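PDB 3BWT: pumilio homology domain family member 4 from Saccharomyces cerevisiae, which binds specific single-stranded mRNA sequences through its Pumilio repeat domain, the part crystallised here, and takes part in gene regulation. Local coordinates for residues Ile249-Ile252 with Leu253-Ile257; Gly274-Ser277 with Leu278-Ser282; Glu70-Thr73 with Glu74-Ile77. All coordinates share one frame; numbering follows the deposited sequence.

In the fold
Three turns of the all-helical Pumilio domain are described, each a local contact at a helix end. Along the chain contact 3 comes first, in Pumilio repeat 2 at the start of helix 73-83; contact 1 follows in repeat 7, where helix 245-253 gives way to helix 256-279; contact 2, in repeat 8, ends that same helix 256-279. Contacts 1 and 2 therefore share a helix, their centres about 19 Å apart and their nearest atoms about 7 Å. Contact 3 lies beyond the chain's centre from both, its centre about 49 Å from contact 1 and 62 Å from contact 2, a spread that reflects the elongated stack of repeats offered to single-stranded RNA.

Contact 1 (Ile249-Ile252 with Leu253-Ile257); sequences IEKI and LKTAI
K251 and T255 meet in a helix C-terminal turn, a local contact where helix 245-253 of Pumilio repeat 7 ends and the chain swings into helix 256-279. The hydroxyl OG1 of T255 donates to the carbonyl O of K251 over 2.8 Å, approaching 33° off the carbonyl plane. It is set there by a chi1 of -55°, which lays OG1 beside the threonine's own backbone N. The same residue binds a second carbonyl through its backbone, N of T255 lying 2.9 Å from O of I252, so one threonine grips two successive carbonyls at the helix end. Without the hydroxyl, as with an alanine at this position, the K251 carbonyl would probably keep little more than the weak bond from K254 N. That bond is one half of a fork, since K254 N also points weakly at O of E250. One residue earlier the pattern is still regular helix: L253 N reaches O of I249 at 2.8 Å, in the carbonyl plane. Turns between helices recur through the Pumilio fold, whose three-helix repeats stack side by side. Here the buried I249 and L253 pack against M262 of helix 256-279 and V287 of helix 284-298. E250 and K254 run alongside each other, with OE1 of E250 4.2 Å from NZ of K254, opposite charges probably near enough to attract but beyond a salt bridge. OE2 of E250 makes a weak hydrogen bond to T290 of helix 284-298. K251 sends its NZ elsewhere, to the hydroxyl of T214 on helix 205-219.

Contact 2 (Gly274-Ser277 with Leu278-Ser282); sequences GIQS and LLNDS
The long side chain of Q276 leaves with CG opposite its backbone N, chi1 -164°, and runs on extended, while N280, with chi1 at -91°, swings its amide back beside it. The two chains thus lie side by side one helical turn apart and point the same way. Their amide planes are turned 65° against each other, and what touches is ND2 of N280 against the CG methylene of Q276, at 3.9 Å. The same ND2 makes a weak bond to the backbone O of Q276, 3.3 Å away, and CB of N280 rests against that oxygen too. N280 is the first residue to leave helical geometry, and its amide partners a carbonyl on the last turn of helix 256-279. Before this point the backbone bonds are regular: L278 N donates to O of G274 at 2.9 Å, and L279 N to O of I275 at 2.8 Å, the latter almost straight. This turn belongs to Pumilio repeat 8, the last of the row of repeats, and its apolar side chains knit it to its neighbours. L278 and L279 both reach L288 of helix 284-298; L278 also meets I237 of helix 236-240, and I275 packs on I309 and V310. L278 approaches the preceding turn as well, its CD1 lying 3.5 Å from O of G274. S277 turns its hydroxyl back to the carbonyl of T273. D281 brings CB to 3.3 Å from O of S277, but its carboxylate faces forward, where OD2 accepts from the backbone N of Y283 and of G284 and caps the start of helix 284-298.

Contact 3 (Glu70-Thr73 with Glu74-Ile77); sequences EVTT and EQRI
A capping box formed by T72 and Q75 opens helix 73-83, which follows helix 60-70 after a short turn within Pumilio repeat 2. T72 sits at the N-cap, and its OG1 accepts from the backbone N of Q75 at 3.3 Å, the N-H pointing almost straight at it. In return OE1 of Q75 receives the backbone N of T72 at 2.8 Å, a nearly linear bond of 178° that lies in the plane of the side-chain amide. The hydroxyl of T72 turns to this oxygen as well, though weakly. OG1 can serve both ends because it stands between its own backbone N and carbonyl carbon, chi1 69°. The other end of the Q75 amide is held by D41, whose OD1 accepts from NE2, so both polar ends of this buried group are bound and its rotation is probably fixed. V71 closes the box from the apolar side, its CG2 meeting CB of Q75 and its CG1 reaching CB of R76 at 3.7 Å; V71 and Q75 also touch F44. In the row of stacked repeats, the turn is thus joined to D41 and F44 of helix 37-47 and, through R76, to helix 110-120. The carbonyls of the N-cap and the first helical residue are taken in order, R76 N bonding O of T72 at 2.8 Å and I77 N bonding O of T73. R76 bends at chi3, bringing its guanidinium back over T73: CA of T73 lies over one face, and NH2 donates to OG1 of T73 at 3.0 Å, 33° out of the guanidinium plane. Its stronger tie is NE to the carboxylate of E112, a salt bridge. On the other branch of T73, CG2 meets CD1 of I77, whose side chain also touches E111.

Contact 1 (Ile249-Ile252 with Leu253-Ile257)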
loop_
_atom_site.group_PDB
_atom_site.type_symbol
_atom_site.label_atom_id
_atom_site.label_comp_id
_atom_site.label_asym_id
_atom_site.label_seq_id
_atom_site.Cartn_x
_atom_site.Cartn_y
_atom_site.Cartn_z
ATOM N N ILE A 249 10.186 -14.243 -8.437
ATOM C CA ILE A 249 10.668 -14.875 -9.658
ATOM C C ILE A 249 9.648 -14.697 -10.786
ATOM O O ILE A 249 10.005 -14.258 -11.883
ATOM C CB ILE A 249 11.009 -16.358 -9.450
ATOM C CG1 ILE A 249 12.133 -16.507 -8.425
ATOM C CG2 ILE A 249 11.433 -16.975 -10.756
ATOM C CD1 ILE A 249 13.491 -16.105 -8.940
ATOM N N GLU A 250 8.386 -15.023 -10.503
ATOM C CA GLU A 250 7.274 -14.793 -11.432
ATOM C C GLU A 250 7.147 -13.338 -11.878
ATOM O O GLU A 250 6.843 -13.050 -13.039
ATOM C CB GLU A 250 5.952 -15.201 -10.786
ATOM C CG GLU A 250 5.506 -16.620 -11.087
ATOM C CD GLU A 250 3.997 -16.721 -11.219
ATOM O OE1 GLU A 250 3.321 -15.671 -11.117
ATOM O OE2 GLU A 250 3.489 -17.842 -11.429
ATOM N N LYS A 251 7.351 -12.420 -10.944
ATOM C CA LYS A 251 7.260 -11.006 -11.255
ATOM C C LYS A 251 8.279 -10.652 -12.336
ATOM O O LYS A 251 7.963 -9.955 -13.297
ATOM C CB LYS A 251 7.503 -10.167 -10.006
ATOM C CG LYS A 251 7.439 -8.682 -10.278
ATOM C CD LYS A 251 6.125 -8.334 -10.928
ATOM C CE LYS A 251 6.038 -6.863 -11.206
ATOM N NZ LYS A 251 4.638 -6.466 -11.528
ATOM N N ILE A 252 9.500 -11.144 -12.159
ATOM C CA ILE A 252 10.574 -10.970 -13.129
ATOM C C ILE A 252 10.277 -11.697 -14.449
ATOM O O ILE A 252 10.484 -11.142 -15.534
ATOM C CB ILE A 252 11.913 -11.460 -12.552
ATOM C CG1 ILE A 252 12.384 -10.530 -11.438
ATOM C CG2 ILE A 252 12.960 -11.541 -13.638
ATOM C CD1 ILE A 252 13.320 -11.190 -10.445
ATOM N N LEU A 253 9.784 -12.930 -14.358
ATOM C CA LEU A 253 9.411 -13.676 -15.560
ATOM C C LEU A 253 8.350 -12.936 -16.362
ATOM O O LEU A 253 8.213 -13.153 -17.561
ATOM C CB LEU A 253 8.892 -15.075 -15.212
ATOM C CG LEU A 253 9.931 -16.102 -14.774
ATOM C CD1 LEU A 253 9.264 -17.442 -14.527
ATOM C CD2 LEU A 253 11.033 -16.218 -15.823
ATOM N N LYS A 254 7.594 -12.072 -15.690
ATOM C CA LYS A 254 6.510 -11.332 -16.335
ATOM C C LYS A 254 6.912 -9.894 -16.661
ATOM O O LYS A 254 6.092 -9.096 -17.117
ATOM C CB LYS A 254 5.239 -11.364 -15.473
ATOM C CG LYS A 254 4.535 -12.716 -15.451
ATOM C CD LYS A 254 3.258 -12.673 -14.617
ATOM C CE LYS A 254 2.456 -13.965 -14.752
ATOM N NZ LYS A 254 1.097 -13.869 -14.129
ATOM N N THR A 255 8.177 -9.568 -16.431
ATOM C CA THR A 255 8.696 -8.268 -16.827
ATOM C C THR A 255 9.548 -8.398 -18.090
ATOM O O THR A 255 10.720 -8.779 -18.023
ATOM C CB THR A 255 9.509 -7.634 -15.704
ATOM O OG1 THR A 255 8.694 -7.572 -14.528
ATOM C CG2 THR A 255 9.971 -6.222 -16.090
ATOM N N ALA A 256 8.951 -8.062 -19.232
ATOM C CA ALA A 256 9.524 -8.395 -20.538
ATOM C C ALA A 256 11.043 -8.254 -20.659
ATOM O O ALA A 256 11.698 -9.169 -21.156
ATOM C CB ALA A 256 8.826 -7.626 -21.646
ATOM N N ILE A 257 11.604 -7.131 -20.203
ATOM C CA ILE A 257 13.036 -6.889 -20.401
ATOM C C ILE A 257 13.949 -7.721 -19.524
ATOM O O ILE A 257 15.165 -7.685 -19.706
ATOM C CB ILE A 257 13.458 -5.421 -20.183
ATOM C CG1 ILE A 257 13.421 -5.085 -18.694
ATOM C CG2 ILE A 257 12.623 -4.471 -21.040
ATOM C CD1 ILE A 257 14.521 -4.131 -18.248
#

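Contact 2 (Gly274-Ser277 with Leu278-Ser282)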
loop_
_atom_site.group_PDB
_atom_site.type_symbol
_atom_site.label_atom_id
_atom_site.label_comp_id
_atom_site.label_asym_id
_atom_site.label_seq_id
_atom_site.Cartn_x
_atom_site.Cartn_y
_atom_site.Cartn_z
ATOM N N GLY A 274 16.658 -29.216 -11.805
ATOM C CA GLY A 274 15.938 -28.036 -11.373
ATOM C C GLY A 274 14.533 -27.983 -11.945
ATOM O O GLY A 274 13.557 -27.717 -11.238
ATOM N N ILE A 275 14.421 -28.228 -13.241
ATOM C CA ILE A 275 13.119 -28.182 -13.883
ATOM C C ILE A 275 12.191 -29.256 -13.325
ATOM O O ILE A 275 11.002 -29.014 -13.137
ATOM C CB ILE A 275 13.242 -28.268 -15.417
ATOM C CG1 ILE A 275 13.552 -26.883 -15.979
ATOM C CG2 ILE A 275 11.959 -28.803 -16.033
ATOM C CD1 ILE A 275 14.334 -26.914 -17.269
ATOM N N GLN A 276 12.735 -30.435 -13.044
ATOM C CA GLN A 276 11.941 -31.500 -12.450
ATOM C C GLN A 276 11.500 -31.094 -11.047
ATOM O O GLN A 276 10.413 -31.455 -10.588
ATOM C CB GLN A 276 12.735 -32.806 -12.389
ATOM C CG GLN A 276 11.858 -34.036 -12.148
ATOM C CD GLN A 276 12.641 -35.227 -11.630
ATOM O OE1 GLN A 276 12.104 -36.330 -11.519
ATOM N NE2 GLN A 276 13.911 -35.010 -11.300
ATOM N N SER A 277 12.361 -30.349 -10.367
ATOM C CA SER A 277 12.019 -29.802 -9.068
ATOM C C SER A 277 10.830 -28.849 -9.186
ATOM O O SER A 277 9.891 -28.917 -8.390
ATOM C CB SER A 277 13.225 -29.106 -8.440
ATOM O OG SER A 277 14.254 -30.047 -8.186
ATOM N N LEU A 278 10.862 -27.977 -10.189
ATOM C CA LEU A 278 9.746 -27.072 -10.430
ATOM C C LEU A 278 8.472 -27.833 -10.774
ATOM O O LEU A 278 7.431 -27.634 -10.147
ATOM C CB LEU A 278 10.071 -26.087 -11.546
ATOM C CG LEU A 278 10.732 -24.757 -11.204
ATOM C CD1 LEU A 278 11.796 -24.925 -10.154
ATOM C CD2 LEU A 278 11.308 -24.162 -12.471
ATOM N N LEU A 279 8.550 -28.691 -11.783
ATOM C CA LEU A 279 7.398 -29.480 -12.191
ATOM C C LEU A 279 6.709 -30.101 -10.984
ATOM O O LEU A 279 5.489 -30.268 -10.980
ATOM C CB LEU A 279 7.821 -30.589 -13.153
ATOM C CG LEU A 279 6.734 -31.611 -13.499
ATOM C CD1 LEU A 279 5.557 -30.920 -14.158
ATOM C CD2 LEU A 279 7.281 -32.698 -14.406
ATOM N N ASN A 280 7.495 -30.431 -9.961
ATOM C CA ASN A 280 7.009 -31.258 -8.852
ATOM C C ASN A 280 6.751 -30.513 -7.548
ATOM O O ASN A 280 6.422 -31.110 -6.522
ATOM C CB ASN A 280 7.957 -32.433 -8.609
ATOM C CG ASN A 280 7.570 -33.656 -9.407
ATOM O OD1 ASN A 280 6.464 -34.189 -9.253
ATOM N ND2 ASN A 280 8.474 -34.110 -10.270
ATOM N N ASP A 281 6.885 -29.199 -7.601
ATOM C CA ASP A 281 6.745 -28.390 -6.412
ATOM C C ASP A 281 5.397 -27.675 -6.356
ATOM O O ASP A 281 4.848 -27.262 -7.380
ATOM C CB ASP A 281 7.885 -27.381 -6.327
ATOM C CG ASP A 281 7.897 -26.647 -5.021
ATOM O OD1 ASP A 281 8.394 -27.223 -4.033
ATOM O OD2 ASP A 281 7.399 -25.503 -4.980
ATOM N N SER A 282 4.874 -27.541 -5.140
ATOM C CA SER A 282 3.621 -26.840 -4.895
ATOM C C SER A 282 3.653 -25.427 -5.472
ATOM O O SER A 282 2.608 -24.882 -5.835
ATOM C CB SER A 282 3.332 -26.781 -3.394
ATOM O OG SER A 282 2.790 -28.004 -2.914
#

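Contact 3 (Glu70-Thr73 with Glu74-Ile77)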
loop_
_atom_site.group_PDB
_atom_site.type_symbol
_atom_site.label_atom_id
_atom_site.label_comp_id
_atom_site.label_asym_id
_atom_site.label_seq_id
_atom_site.Cartn_x
_atom_site.Cartn_y
_atom_site.Cartn_z
ATOM N N GLU A 70 -16.430 22.212 5.024
ATOM C CA GLU A 70 -17.322 23.360 4.889
ATOM C C GLU A 70 -16.881 24.579 5.694
ATOM O O GLU A 70 -17.369 25.692 5.477
ATOM C CB GLU A 70 -18.746 22.953 5.275
ATOM C CG GLU A 70 -19.802 23.595 4.402
ATOM C CD GLU A 70 -19.660 23.202 2.946
ATOM O OE1 GLU A 70 -19.506 21.988 2.664
ATOM O OE2 GLU A 70 -19.709 24.107 2.083
ATOM N N VAL A 71 -15.942 24.348 6.607
ATOM C CA VAL A 71 -15.465 25.335 7.570
ATOM C C VAL A 71 -14.425 26.250 6.893
ATOM O O VAL A 71 -13.883 25.879 5.843
ATOM C CB VAL A 71 -14.885 24.574 8.799
ATOM C CG1 VAL A 71 -13.363 24.450 8.732
ATOM C CG2 VAL A 71 -15.340 25.202 10.077
ATOM N N THR A 72 -14.151 27.438 7.446
ATOM C CA THR A 72 -13.157 28.322 6.801
ATOM C C THR A 72 -11.754 27.873 7.129
ATOM O O THR A 72 -11.558 26.969 7.930
ATOM C CB THR A 72 -13.262 29.829 7.185
ATOM O OG1 THR A 72 -12.875 30.010 8.553
ATOM C CG2 THR A 72 -14.655 30.373 6.953
ATOM N N THR A 73 -10.767 28.521 6.526
ATOM C CA THR A 73 -9.389 28.175 6.841
ATOM C C THR A 73 -9.045 28.522 8.290
ATOM O O THR A 73 -8.334 27.777 8.964
ATOM C CB THR A 73 -8.407 28.822 5.866
ATOM O OG1 THR A 73 -8.432 28.088 4.637
ATOM C CG2 THR A 73 -7.001 28.791 6.432
ATOM N N GLU A 74 -9.571 29.642 8.775
ATOM C CA GLU A 74 -9.322 30.032 10.148
ATOM C C GLU A 74 -9.838 28.940 11.073
ATOM O O GLU A 74 -9.140 28.498 11.987
ATOM C CB GLU A 74 -9.986 31.373 10.475
ATOM C CG GLU A 74 -9.284 32.592 9.869
ATOM C CD GLU A 74 -9.391 32.634 8.349
ATOM O OE1 GLU A 74 -10.530 32.583 7.829
ATOM O OE2 GLU A 74 -8.339 32.723 7.673
ATOM N N GLN A 75 -11.067 28.501 10.828
ATOM C CA GLN A 75 -11.690 27.508 11.685
ATOM C C GLN A 75 -10.968 26.174 11.568
ATOM O O GLN A 75 -10.686 25.518 12.572
ATOM C CB GLN A 75 -13.155 27.357 11.322
ATOM C CG GLN A 75 -14.010 28.517 11.751
ATOM C CD GLN A 75 -15.314 28.591 10.988
ATOM O OE1 GLN A 75 -15.380 28.215 9.814
ATOM N NE2 GLN A 75 -16.357 29.082 11.643
ATOM N N ARG A 76 -10.651 25.789 10.339
ATOM C CA ARG A 76 -9.950 24.544 10.101
ATOM C C ARG A 76 -8.648 24.491 10.883
ATOM O O ARG A 76 -8.293 23.449 11.447
ATOM C CB ARG A 76 -9.668 24.351 8.615
ATOM C CG ARG A 76 -9.199 22.946 8.282
ATOM C CD ARG A 76 -9.140 22.696 6.783
ATOM N NE ARG A 76 -8.147 23.551 6.148
ATOM C CZ ARG A 76 -8.440 24.567 5.349
ATOM N NH1 ARG A 76 -9.707 24.842 5.066
ATOM N NH2 ARG A 76 -7.464 25.301 4.828
ATOM N N ILE A 77 -7.936 25.611 10.920
ATOM C CA ILE A 77 -6.663 25.668 11.632
ATOM C C ILE A 77 -6.840 25.472 13.134
ATOM O O ILE A 77 -5.950 24.941 13.808
ATOM C CB ILE A 77 -5.907 26.977 11.329
ATOM C CG1 ILE A 77 -5.613 27.047 9.830
ATOM C CG2 ILE A 77 -4.604 27.032 12.095
ATOM C CD1 ILE A 77 -5.192 28.396 9.337
#